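Local coordinates for ABC transporter substrate-binding protein (Bradyrhizobium japonicum, PDB 4I1D) that probably captures small solutes in the periplasm, perhaps polyamines, for delivery to an ABC transporter, and holds D-malate in a pocket, at residues Gln4-Ser9 / Thr33-Ser38; Ile56-Asp61 / Gly238-Glu243; Lys160-Asp165 / Ala304-Pro309. All coordinates share one frame; numbering follows the deposited sequence.

Interaction 1 of 3, residues Gln4-Ser9 / Thr33-Ser38; sequences QITFVS and TINQDS
Ile5 and Ile34 lie side by side and point the same way, one from each of two neighbouring parallel strands, 4-9 and 33-38. Ile34 sets CG2 anti to its backbone N, and this methyl meets Phe7 CB at 3.7 Å and Ile5 CG1 at 4.2 Å. Branched and aromatic side chains suit this face, because helices pack against it: Ile5, Ile34 and Phe7 all touch Phe248 of helix 242-252. Further along the same face stand Gln36 and Ser9; Gln36 is held by Gln15 and Thr19 of helix 12-30, and Ser9 by Asp61 and Gln18.

The other face is more polar. The Gln4 and Asn35 side chains cross obliquely, their amide planes turned 63° apart; as modelled, two acceptor oxygens face each other, Gln4 OE1 and Asn35 OD1 at 3.5 Å, and no hydrogen bond joins them. Asn35 also crosses Thr6 at about a right angle, its CB 3.7 Å from Thr6 OG1. Beyond them Val8 and Asp37 run alongside each other, with Val8 CG2 3.8 Å from Asp37 CB. This methylene gives valine an apolar neighbour while the carboxylate reaches on to Trp57 and to Arg208 of the second subunit, with which it forms a salt bridge.

Between the two faces run five backbone bonds, given alternately by the two strands. The shortest goes from Phe7 N to Asn35 O, 2.7 Å; the last, from Ser9 N to Asp37 O, is stretched to 3.3 Å, with the donor tilted 31° from the carbonyl plane. With helix 12-30 as the connection, the pair makes a beta-alpha-beta crossover, the unit from which the lobes of periplasmic solute-binding proteins are built.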
loop_
_atom_site.group_PDB
_atom_site.type_symbol
_atom_site.label_atom_id
_atom_site.label_comp_id
_atom_site.label_asym_id
_atom_site.label_seq_id
_atom_site.Cartn_x
_atom_site.Cartn_y
_atom_site.Cartn_z
ATOM N N GLN A 4 -32.530 36.902 0.880
ATOM C CA GLN A 4 -31.261 36.539 1.493
ATOM C C GLN A 4 -30.272 35.996 0.472
ATOM O O GLN A 4 -30.640 35.660 -0.652
ATOM C CB GLN A 4 -31.481 35.482 2.571
ATOM C CG GLN A 4 -32.000 34.161 2.023
ATOM C CD GLN A 4 -32.640 33.292 3.092
ATOM O OE1 GLN A 4 -32.490 33.544 4.293
ATOM N NE2 GLN A 4 -33.371 32.267 2.659
ATOM N N ILE A 5 -29.011 35.928 0.884
ATOM C CA ILE A 5 -27.971 35.242 0.146
ATOM C C ILE A 5 -27.029 34.621 1.165
ATOM O O ILE A 5 -27.082 34.939 2.356
ATOM C CB ILE A 5 -27.133 36.201 -0.730
ATOM C CG1 ILE A 5 -26.475 37.277 0.139
ATOM C CG2 ILE A 5 -27.977 36.801 -1.845
ATOM C CD1 ILE A 5 -25.340 38.011 -0.545
ATOM N N THR A 6 -26.172 33.725 0.696
ATOM C CA THR A 6 -25.091 33.221 1.522
ATOM C C THR A 6 -23.777 33.696 0.916
ATOM O O THR A 6 -23.480 33.424 -0.253
ATOM C CB THR A 6 -25.111 31.694 1.646
ATOM O OG1 THR A 6 -26.270 31.297 2.383
ATOM C CG2 THR A 6 -23.874 31.205 2.391
ATOM N N PHE A 7 -23.022 34.436 1.719
ATOM C CA PHE A 7 -21.751 35.020 1.321
ATOM C C PHE A 7 -20.611 34.223 1.963
ATOM O O PHE A 7 -20.634 33.968 3.165
ATOM C CB PHE A 7 -21.705 36.470 1.797
ATOM C CG PHE A 7 -20.383 37.137 1.582
ATOM C CD1 PHE A 7 -20.105 37.782 0.385
ATOM C CD2 PHE A 7 -19.414 37.118 2.571
ATOM C CE1 PHE A 7 -18.886 38.402 0.184
ATOM C CE2 PHE A 7 -18.185 37.731 2.377
ATOM C CZ PHE A 7 -17.918 38.372 1.179
ATOM N N VAL A 8 -19.612 33.842 1.174
ATOM C CA VAL A 8 -18.536 32.995 1.679
ATOM C C VAL A 8 -17.159 33.649 1.516
ATOM O O VAL A 8 -16.793 34.065 0.421
ATOM C CB VAL A 8 -18.528 31.641 0.940
ATOM C CG1 VAL A 8 -17.440 30.739 1.492
ATOM C CG2 VAL A 8 -19.905 30.982 1.036
ATOM N N SER A 9 -16.395 33.721 2.603
ATOM C CA SER A 9 -15.035 34.253 2.559
ATOM C C SER A 9 -14.105 33.391 3.423
ATOM O O SER A 9 -14.391 32.216 3.656
ATOM C CB SER A 9 -15.009 35.730 2.994
ATOM O OG SER A 9 -13.716 36.303 2.837
ATOM N N THR A 33 -31.041 39.664 4.338
ATOM C CA THR A 33 -30.239 38.933 5.307
ATOM C C THR A 33 -29.027 38.313 4.594
ATOM O O THR A 33 -29.168 37.588 3.610
ATOM C CB THR A 33 -31.072 37.838 6.020
ATOM O OG1 THR A 33 -32.001 38.450 6.925
ATOM C CG2 THR A 33 -30.177 36.890 6.807
ATOM N N ILE A 34 -27.831 38.614 5.074
ATOM C CA ILE A 34 -26.639 37.982 4.524
ATOM C C ILE A 34 -26.177 36.866 5.447
ATOM O O ILE A 34 -25.619 37.122 6.510
ATOM C CB ILE A 34 -25.504 39.004 4.306
ATOM C CG1 ILE A 34 -26.047 40.231 3.566
ATOM C CG2 ILE A 34 -24.312 38.357 3.557
ATOM C CD1 ILE A 34 -24.995 41.250 3.186
ATOM N N ASN A 35 -26.434 35.625 5.056
ATOM C CA ASN A 35 -25.894 34.490 5.794
ATOM C C ASN A 35 -24.443 34.264 5.387
ATOM O O ASN A 35 -24.095 34.314 4.205
ATOM C CB ASN A 35 -26.731 33.244 5.545
ATOM C CG ASN A 35 -28.210 33.500 5.748
ATOM O OD1 ASN A 35 -29.005 33.388 4.812
ATOM N ND2 ASN A 35 -28.588 33.860 6.972
ATOM N N GLN A 36 -23.591 34.045 6.377
ATOM C CA GLN A 36 -22.164 33.928 6.132
ATOM C C GLN A 36 -21.690 32.497 6.239
ATOM O O GLN A 36 -22.232 31.704 7.009
ATOM C CB GLN A 36 -21.379 34.781 7.134
ATOM C CG GLN A 36 -21.547 36.285 6.955
ATOM C CD GLN A 36 -20.528 37.078 7.753
ATOM O OE1 GLN A 36 -19.363 36.680 7.866
ATOM N NE2 GLN A 36 -20.959 38.204 8.315
ATOM N N ASP A 37 -20.643 32.183 5.487
ATOM C CA ASP A 37 -19.927 30.932 5.664
ATOM C C ASP A 37 -18.447 31.247 5.446
ATOM O O ASP A 37 -18.104 32.357 5.018
ATOM C CB ASP A 37 -20.433 29.874 4.676
ATOM C CG ASP A 37 -20.214 28.448 5.175
ATOM O OD1 ASP A 37 -19.509 28.271 6.195
ATOM O OD2 ASP A 37 -20.743 27.502 4.544
ATOM N N SER A 38 -17.582 30.284 5.755
ATOM C CA SER A 38 -16.138 30.448 5.617
ATOM C C SER A 38 -15.490 29.152 5.177
ATOM O O SER A 38 -15.936 28.063 5.540
ATOM C CB SER A 38 -15.505 30.888 6.947
ATOM O OG SER A 38 -16.054 32.124 7.369
#

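Interaction 2 of 3, residues Ile56-Asp61 / Gly238-Glu243; sequences IWDVVD and GAPNLE
Asp58 and Asn241 both carry CG anti to the carbonyl carbon (chi1 -66° in Asp58), which puts each CG beside its own backbone N; from there the Asp58 carboxylate meets both the backbone N and the amide ND2 of Asn241. In this lobe of the solute-binding-protein fold, the contact joins the turn that leads into strand 59-63 to the N terminus of helix 242-252, where Asn241 is the N-cap residue, although its own side chain makes no capping bond. Aspartate suits the place because its two oxygens can serve two donors of one residue. OD1 of Asp58 accepts from Asn241 N at 2.8 Å, on the syn side but 32° out of the carboxylate plane. A negative charge so near a helix start would probably be favoured by the helix dipole.

Ala239 and Pro240 pack round the same oxygen: Asp58 OD1 lies 3.4 Å from Ala239 CB and 3.0 Å from Pro240 CD. The small methyl of Ala239 can come close to both OD1 and CA of Asp58, and proline, having no N-H, brings only its ring. OD2 has a further donor in Thr6 N, which ties the turn to strand 4-9. Across the contact its partner is Asn241 ND2, 3.1 Å from Asp58 OD2, the bond almost straight at 172°.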
loop_
_atom_site.group_PDB
_atom_site.type_symbol
_atom_site.label_atom_id
_atom_site.label_comp_id
_atom_site.label_asym_id
_atom_site.label_seq_id
_atom_site.Cartn_x
_atom_site.Cartn_y
_atom_site.Cartn_z
ATOM N N ILE A 56 -25.544 25.632 -2.406
ATOM C CA ILE A 56 -26.018 26.324 -1.202
ATOM C C ILE A 56 -25.409 27.728 -1.069
ATOM O O ILE A 56 -25.979 28.581 -0.401
ATOM C CB ILE A 56 -25.744 25.532 0.105
ATOM C CG1 ILE A 56 -24.247 25.254 0.266
ATOM C CG2 ILE A 56 -26.543 24.236 0.140
ATOM C CD1 ILE A 56 -23.919 24.432 1.492
ATOM N N TRP A 57 -24.258 27.969 -1.705
ATOM C CA TRP A 57 -23.610 29.290 -1.647
ATOM C C TRP A 57 -24.047 30.172 -2.812
ATOM O O TRP A 57 -24.296 29.670 -3.911
ATOM C CB TRP A 57 -22.087 29.148 -1.696
ATOM C CG TRP A 57 -21.476 28.478 -0.506
ATOM C CD1 TRP A 57 -22.020 28.352 0.749
ATOM C CD2 TRP A 57 -20.202 27.831 -0.458
ATOM N NE1 TRP A 57 -21.152 27.671 1.570
ATOM C CE2 TRP A 57 -20.032 27.334 0.853
ATOM C CE3 TRP A 57 -19.185 27.621 -1.399
ATOM C CZ2 TRP A 57 -18.884 26.646 1.248
ATOM C CZ3 TRP A 57 -18.053 26.932 -1.006
ATOM C CH2 TRP A 57 -17.910 26.454 0.306
ATOM N N ASP A 58 -24.131 31.481 -2.580
ATOM C CA ASP A 58 -24.449 32.435 -3.654
ATOM C C ASP A 58 -23.209 33.196 -4.112
ATOM O O ASP A 58 -22.821 33.168 -5.288
ATOM C CB ASP A 58 -25.510 33.439 -3.196
ATOM C CG ASP A 58 -26.863 32.783 -2.921
ATOM O OD1 ASP A 58 -27.471 32.259 -3.879
ATOM O OD2 ASP A 58 -27.329 32.800 -1.756
ATOM N N VAL A 59 -22.591 33.885 -3.164
ATOM C CA VAL A 59 -21.493 34.776 -3.467
ATOM C C VAL A 59 -20.238 34.305 -2.746
ATOM O O VAL A 59 -20.264 34.036 -1.548
ATOM C CB VAL A 59 -21.817 36.220 -3.061
ATOM C CG1 VAL A 59 -20.631 37.124 -3.327
ATOM C CG2 VAL A 59 -23.056 36.717 -3.806
ATOM N N VAL A 60 -19.149 34.210 -3.497
ATOM C CA VAL A 60 -17.867 33.780 -2.969
ATOM C C VAL A 60 -16.799 34.847 -3.173
ATOM O O VAL A 60 -16.679 35.429 -4.249
ATOM C CB VAL A 60 -17.412 32.469 -3.630
ATOM C CG1 VAL A 60 -15.998 32.123 -3.211
ATOM C CG2 VAL A 60 -18.377 31.347 -3.253
ATOM N N ASP A 61 -16.049 35.111 -2.112
ATOM C CA ASP A 61 -14.912 36.015 -2.147
ATOM C C ASP A 61 -13.650 35.162 -2.230
ATOM O O ASP A 61 -13.360 34.405 -1.308
ATOM C CB ASP A 61 -14.888 36.848 -0.871
ATOM C CG ASP A 61 -13.570 37.553 -0.661
ATOM O OD1 ASP A 61 -13.018 38.071 -1.658
ATOM O OD2 ASP A 61 -13.087 37.589 0.497
ATOM N N GLY A 238 -26.034 28.937 -11.028
ATOM C CA GLY A 238 -27.156 28.246 -10.413
ATOM C C GLY A 238 -27.420 28.657 -8.970
ATOM O O GLY A 238 -28.145 27.976 -8.242
ATOM N N ALA A 239 -26.832 29.774 -8.551
ATOM C CA ALA A 239 -27.046 30.291 -7.202
ATOM C C ALA A 239 -28.539 30.446 -6.907
ATOM O O ALA A 239 -29.283 31.002 -7.717
ATOM C CB ALA A 239 -26.316 31.619 -7.017
ATOM N N PRO A 240 -28.982 29.949 -5.742
ATOM C CA PRO A 240 -30.405 29.982 -5.396
ATOM C C PRO A 240 -30.941 31.408 -5.267
ATOM O O PRO A 240 -32.142 31.612 -5.413
ATOM C CB PRO A 240 -30.451 29.261 -4.037
ATOM C CG PRO A 240 -29.106 29.494 -3.454
ATOM C CD PRO A 240 -28.168 29.403 -4.646
ATOM N N ASN A 241 -30.066 32.376 -5.000
ATOM C CA ASN A 241 -30.498 33.762 -4.834
ATOM C C ASN A 241 -29.759 34.718 -5.760
ATOM O O ASN A 241 -29.348 35.807 -5.348
ATOM C CB ASN A 241 -30.319 34.225 -3.388
ATOM C CG ASN A 241 -31.113 33.390 -2.403
ATOM O OD1 ASN A 241 -32.341 33.462 -2.357
ATOM N ND2 ASN A 241 -30.409 32.602 -1.595
ATOM N N LEU A 242 -29.595 34.296 -7.010
ATOM C CA LEU A 242 -28.933 35.096 -8.031
ATOM C C LEU A 242 -29.301 36.589 -7.991
ATOM O O LEU A 242 -28.440 37.435 -7.741
ATOM C CB LEU A 242 -29.238 34.523 -9.414
ATOM C CG LEU A 242 -28.580 35.272 -10.572
ATOM C CD1 LEU A 242 -27.072 35.158 -10.467
ATOM C CD2 LEU A 242 -29.086 34.745 -11.913
ATOM N N GLU A 243 -30.569 36.910 -8.238
ATOM C CA GLU A 243 -30.996 38.310 -8.334
ATOM C C GLU A 243 -30.579 39.145 -7.126
ATOM O O GLU A 243 -30.001 40.219 -7.281
ATOM C CB GLU A 243 -32.508 38.426 -8.567
ATOM C CG GLU A 243 -32.891 38.662 -10.025
#

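Interaction 3 of 3, residues Lys160-Asp165 / Ala304-Pro309; sequences KLYPLD and AWWSSP. With SO4 (sulfate ion), chain H.
Leu164 lies over one face of the Trp305 indole, and this is the tightly packed part of the contact. Its CG stands above the six-membered ring, 3.9 Å from the centroid and 8° off the normal, a CH-pi contact. Leu164 CD1 comes 3.5 Å from Trp305 CZ3 and also touches Trp306 CZ2. With CG anti to the backbone N (chi1 -175°), Trp305 starts its indole toward the loop, where Tyr162 CD1 is 3.8 Å from Trp305 CG. Tyr162 crosses Trp305 at about a right angle, with CD1 3.7 Å from Trp305 CB, while its hydroxyl and Trp306 NE1 both bond to Glu148. A broad indole suits this place, as it meets three consecutive residues of the loop at once.

The looser side begins at exposed Pro163, preceded by a cis peptide bond, whose CB lies 3.6 Å from Trp305 NE1. Here a water bridges the segments, accepting from Trp305 NE1 at 3.1 Å and donating to Leu164 O at 2.8 Å. An alanine in place of Trp305 would probably open a gap beneath Leu164 and deprive the bridging water of its indole donor.

The loop 160-165 runs from helix 146-153 toward helix 166-176; Leu164 also packs on Leu151 of the former, and Trp305, in the short helix 303-306, also touches Ala310 and Ala314 of helix 309-321.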
loop_
_atom_site.group_PDB
_atom_site.type_symbol
_atom_site.label_atom_id
_atom_site.label_comp_id
_atom_site.label_asym_id
_atom_site.label_seq_id
_atom_site.Cartn_x
_atom_site.Cartn_y
_atom_site.Cartn_z
ATOM N N LYS A 160 8.817 43.457 -14.584
ATOM C CA LYS A 160 9.254 42.690 -15.748
ATOM C C LYS A 160 9.151 41.174 -15.533
ATOM O O LYS A 160 9.766 40.396 -16.255
ATOM C CB LYS A 160 10.698 43.053 -16.098
ATOM C CG LYS A 160 10.917 44.513 -16.473
ATOM C CD LYS A 160 10.367 44.835 -17.859
ATOM C CE LYS A 160 10.849 46.202 -18.340
ATOM N NZ LYS A 160 10.456 46.487 -19.748
ATOM N N LEU A 161 8.368 40.756 -14.546
ATOM C CA LEU A 161 8.306 39.347 -14.171
ATOM C C LEU A 161 7.605 38.432 -15.174
ATOM O O LEU A 161 8.071 37.325 -15.441
ATOM C CB LEU A 161 7.641 39.199 -12.801
ATOM C CG LEU A 161 8.529 39.607 -11.631
ATOM C CD1 LEU A 161 7.700 39.853 -10.401
ATOM C CD2 LEU A 161 9.557 38.526 -11.386
ATOM N N TYR A 162 6.472 38.878 -15.708
ATOM C CA TYR A 162 5.610 38.002 -16.501
ATOM C C TYR A 162 5.904 38.085 -18.002
ATOM O O TYR A 162 6.250 39.146 -18.513
ATOM C CB TYR A 162 4.130 38.294 -16.195
ATOM C CG TYR A 162 3.764 38.074 -14.739
ATOM C CD1 TYR A 162 3.486 36.801 -14.257
ATOM C CD2 TYR A 162 3.707 39.136 -13.845
ATOM C CE1 TYR A 162 3.159 36.586 -12.928
ATOM C CE2 TYR A 162 3.377 38.934 -12.500
ATOM C CZ TYR A 162 3.106 37.658 -12.050
ATOM O OH TYR A 162 2.778 37.446 -10.728
ATOM N N PRO A 163 5.804 36.950 -18.711
ATOM C CA PRO A 163 5.531 35.604 -18.188
ATOM C C PRO A 163 6.702 35.083 -17.358
ATOM O O PRO A 163 7.843 35.375 -17.697
ATOM C CB PRO A 163 5.372 34.764 -19.460
ATOM C CG PRO A 163 6.164 35.519 -20.517
ATOM C CD PRO A 163 5.966 36.962 -20.180
ATOM N N LEU A 164 6.432 34.335 -16.288
ATOM C CA LEU A 164 7.496 33.932 -15.370
ATOM C C LEU A 164 8.478 32.964 -16.016
ATOM O O LEU A 164 8.077 32.031 -16.701
ATOM C CB LEU A 164 6.927 33.299 -14.094
ATOM C CG LEU A 164 6.041 34.162 -13.189
ATOM C CD1 LEU A 164 5.661 33.398 -11.936
ATOM C CD2 LEU A 164 6.708 35.483 -12.815
ATOM N N ASP A 165 9.771 33.196 -15.800
ATOM C CA ASP A 165 10.782 32.211 -16.160
ATOM C C ASP A 165 10.817 31.173 -15.038
ATOM O O ASP A 165 11.511 31.352 -14.027
ATOM C CB ASP A 165 12.147 32.874 -16.315
ATOM C CG ASP A 165 13.230 31.906 -16.786
ATOM O OD1 ASP A 165 13.024 30.674 -16.696
ATOM O OD2 ASP A 165 14.294 32.391 -17.242
ATOM N N ALA A 304 -3.904 36.540 -15.057
ATOM C CA ALA A 304 -3.959 35.990 -16.403
ATOM C C ALA A 304 -2.833 34.971 -16.600
ATOM O O ALA A 304 -3.040 33.925 -17.203
ATOM C CB ALA A 304 -3.873 37.099 -17.453
ATOM N N TRP A 305 -1.644 35.265 -16.089
ATOM C CA TRP A 305 -0.549 34.297 -16.220
ATOM C C TRP A 305 -0.800 33.054 -15.362
ATOM O O TRP A 305 -0.702 31.930 -15.864
ATOM C CB TRP A 305 0.829 34.895 -15.903
ATOM C CG TRP A 305 1.949 33.888 -16.177
ATOM C CD1 TRP A 305 2.602 33.682 -17.365
ATOM C CD2 TRP A 305 2.502 32.937 -15.250
ATOM N NE1 TRP A 305 3.531 32.672 -17.229
ATOM C CE2 TRP A 305 3.488 32.201 -15.941
ATOM C CE3 TRP A 305 2.261 32.643 -13.905
ATOM C CZ2 TRP A 305 4.228 31.190 -15.333
ATOM C CZ3 TRP A 305 3.006 31.637 -13.299
ATOM C CH2 TRP A 305 3.977 30.926 -14.015
ATOM N N TRP A 306 -1.146 33.255 -14.086
ATOM C CA TRP A 306 -1.354 32.132 -13.171
ATOM C C TRP A 306 -2.488 31.187 -13.568
ATOM O O TRP A 306 -2.438 29.990 -13.271
ATOM C CB TRP A 306 -1.544 32.611 -11.726
ATOM C CG TRP A 306 -0.245 32.842 -11.063
ATOM C CD1 TRP A 306 0.305 34.041 -10.741
ATOM C CD2 TRP A 306 0.703 31.843 -10.679
ATOM N NE1 TRP A 306 1.543 33.853 -10.161
ATOM C CE2 TRP A 306 1.808 32.509 -10.115
ATOM C CE3 TRP A 306 0.724 30.445 -10.754
ATOM C CZ2 TRP A 306 2.919 31.828 -9.615
ATOM C CZ3 TRP A 306 1.836 29.769 -10.262
ATOM C CH2 TRP A 306 2.912 30.461 -9.701
ATOM N N SER A 307 -3.504 31.726 -14.233
ATOM C CA SER A 307 -4.662 30.941 -14.644
ATOM C C SER A 307 -4.521 30.393 -16.071
ATOM O O SER A 307 -5.443 29.773 -16.606
ATOM C CB SER A 307 -5.925 31.801 -14.547
ATOM O OG SER A 307 -5.851 32.906 -15.440
ATOM N N SER A 308 -3.375 30.637 -16.692
ATOM C CA SER A 308 -3.124 30.137 -18.037
ATOM C C SER A 308 -2.468 28.753 -17.945
ATOM O O SER A 308 -2.048 28.339 -16.865
ATOM C CB SER A 308 -2.197 31.096 -18.785
ATOM O OG SER A 308 -0.862 30.976 -18.306
ATOM N N PRO A 309 -2.377 28.040 -19.079
ATOM C CA PRO A 309 -1.696 26.743 -19.115
ATOM C C PRO A 309 -0.297 26.770 -18.492
ATOM O O PRO A 309 0.072 25.801 -17.823
ATOM C CB PRO A 309 -1.607 26.448 -20.618
ATOM C CG PRO A 309 -2.863 27.086 -21.172
ATOM C CD PRO A 309 -3.018 28.360 -20.371
HETATM S S SO4 H . -4.002 40.143 -14.863
HETATM O O1 SO4 H . -3.854 40.724 -13.527
HETATM O O2 SO4 H . -5.426 40.070 -15.190
HETATM O O3 SO4 H . -3.283 40.948 -15.851
HETATM O O4 SO4 H . -3.430 38.801 -14.877
HETATM O O HOH W 1 5.962 31.260 -18.441
#

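From the N terminus, interaction 1 closes first: strand 33-38 returns beside strand 4-9 after a single helix. Interaction 2 then opens at residues 56-61 and closes a far longer loop at 238-243. Interaction 3 opens inside that loop, at 160-165, and closes beyond it, at 304-309, so interactions 2 and 3 cross. Interactions 1 and 2 adjoin, their centres about 9 Å apart, because strands 4-9 and 59-63 are neighbours in one sheet; both also touch the second subunit. Interaction 3, its centre about 33 Å from that of interaction 1 and across the chain's centre, ties a helix-connecting loop to the C-terminal helices.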